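Local coordinates for ferredoxin-like protein (Thermotoga maritima, PDB 7KOE) that probably carries electrons through two 4Fe-4S clusters as the ferredoxin-like subunit of a flavin-containing electron-transfer complex, at residues 42-46 with 60-64. Sequence-based numbering, arbitrary orientation.
Sequences CPADV and GCLEC. With SF4 (iron/sulfur cluster), chain M.
P43 and C64 meet beside a [4Fe-4S] cluster that both segments ligate, in the ferredoxin-type arrangement where the Cys-Pro of one cluster-binding motif supplies the fourth cysteine to the Cys-X-X-Cys-X-X-Cys of the other. C61, C64 and C42 bind three separate irons, FE1, FE2 and FE4, and C67 completes the motif. No hydrogen bond passes directly between 42-46 and 60-64; the join is the cubane and the van der Waals contacts around it. Along P43, which lies in a type I beta turn from C42 to D45, CB approaches L62 CD1. Next, CG rests on C64 SG at 3.7 Å. CD then faces the cluster sulfide S1 at 3.8 Å, so the ring fills the angle between the leucine, the thiolate and the cluster. Without the ring, as with an alanine here, C64 SG and S1 would probably lose the packing of CG and CD. The chain of another protein closes over this side, packing an apolar side chain on P43 and hydrogen-bonding P43 O through an aromatic one. A44 CB meets the carbonyl O of G60 and, as its apolar contact, L62 CD1 at 3.8 Å. V46 sets CB and CG1 against sulfide S2, with CG1 anti to the backbone N (chi1 162°), while CG2, beside that N, lies 3.8 Å from C61 N. G60, whose carbonyl is hydrogen-bonded to Y12 OH, also touches FAD, so the G60 end of 60-64 borders the flavin pocket while C61 ligates the cluster. L62 N lies 3.4 Å from sulfide S3. The negative charge on the iron-bound thiolate of C61 is likely to be eased by a backbone donor: E63 N gives its hydrogen to C61 SG over 3.4 Å, with an N-H...S angle of 154°.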
# COMPACT_ATOMS: atom_id res chain seq x y z
N CYS D 42 16.05 -32.47 -18.44
CA CYS D 42 15.21 -32.87 -17.28
C CYS D 42 15.02 -31.66 -16.36
O CYS D 42 16.03 -31.17 -15.82
CB CYS D 42 15.77 -34.04 -16.49
SG CYS D 42 14.55 -34.73 -15.34
N PRO D 43 13.78 -31.17 -16.18
CA PRO D 43 13.49 -30.00 -15.35
C PRO D 43 13.76 -30.19 -13.87
O PRO D 43 13.64 -29.23 -13.11
CB PRO D 43 12.00 -29.77 -15.60
CG PRO D 43 11.50 -31.08 -15.99
CD PRO D 43 12.56 -31.68 -16.82
N ALA D 44 14.14 -31.39 -13.43
CA ALA D 44 14.30 -31.67 -12.01
C ALA D 44 15.67 -32.26 -11.69
O ALA D 44 15.88 -32.68 -10.55
CB ALA D 44 13.21 -32.61 -11.52
N ASP D 45 16.58 -32.28 -12.67
CA ASP D 45 17.93 -32.83 -12.56
C ASP D 45 17.93 -34.26 -12.05
O ASP D 45 18.77 -34.63 -11.22
CB ASP D 45 18.81 -31.96 -11.67
CG ASP D 45 19.64 -30.97 -12.45
OD1 ASP D 45 20.09 -31.33 -13.55
OD2 ASP D 45 19.83 -29.84 -11.97
N VAL D 46 16.99 -35.07 -12.53
CA VAL D 46 16.88 -36.45 -12.09
C VAL D 46 18.04 -37.27 -12.64
O VAL D 46 18.70 -38.02 -11.91
CB VAL D 46 15.52 -37.03 -12.52
CG1 VAL D 46 15.53 -38.53 -12.48
CG2 VAL D 46 14.43 -36.49 -11.64
N GLY D 60 12.92 -36.86 -7.07
CA GLY D 60 12.56 -35.52 -7.46
C GLY D 60 11.80 -35.39 -8.74
O GLY D 60 11.59 -34.26 -9.20
N CYS D 61 11.43 -36.53 -9.33
CA CYS D 61 10.71 -36.52 -10.62
C CYS D 61 9.39 -35.75 -10.50
O CYS D 61 8.61 -36.06 -9.58
CB CYS D 61 10.43 -37.94 -11.11
SG CYS D 61 9.79 -37.98 -12.80
N LEU D 62 9.20 -34.79 -11.39
CA LEU D 62 7.99 -33.98 -11.50
C LEU D 62 6.95 -34.60 -12.41
O LEU D 62 5.94 -33.94 -12.69
CB LEU D 62 8.34 -32.58 -11.99
CG LEU D 62 9.22 -31.76 -11.05
CD1 LEU D 62 9.94 -30.71 -11.82
CD2 LEU D 62 8.39 -31.12 -9.98
N GLU D 63 7.19 -35.82 -12.89
CA GLU D 63 6.24 -36.64 -13.65
C GLU D 63 5.79 -35.98 -14.94
O GLU D 63 4.68 -36.19 -15.42
CB GLU D 63 5.02 -37.02 -12.81
CG GLU D 63 5.31 -37.56 -11.45
CD GLU D 63 4.04 -37.81 -10.69
OE1 GLU D 63 2.96 -37.68 -11.28
OE2 GLU D 63 4.11 -38.14 -9.50
N CYS D 64 6.63 -35.07 -15.46
CA CYS D 64 6.28 -34.34 -16.70
C CYS D 64 6.24 -35.34 -17.86
O CYS D 64 5.21 -35.41 -18.54
CB CYS D 64 7.27 -33.22 -16.99
SG CYS D 64 9.00 -33.69 -16.76
FE1 SF4 M . 10.75 -36.92 -13.83
FE2 SF4 M . 10.02 -34.89 -15.95
FE3 SF4 M . 11.37 -37.48 -16.73
FE4 SF4 M . 12.92 -35.36 -15.24
S1 SF4 M . 11.79 -35.40 -17.04
S2 SF4 M . 12.51 -37.43 -14.93
S3 SF4 M . 11.16 -34.84 -14.14
S4 SF4 M . 9.61 -36.96 -15.64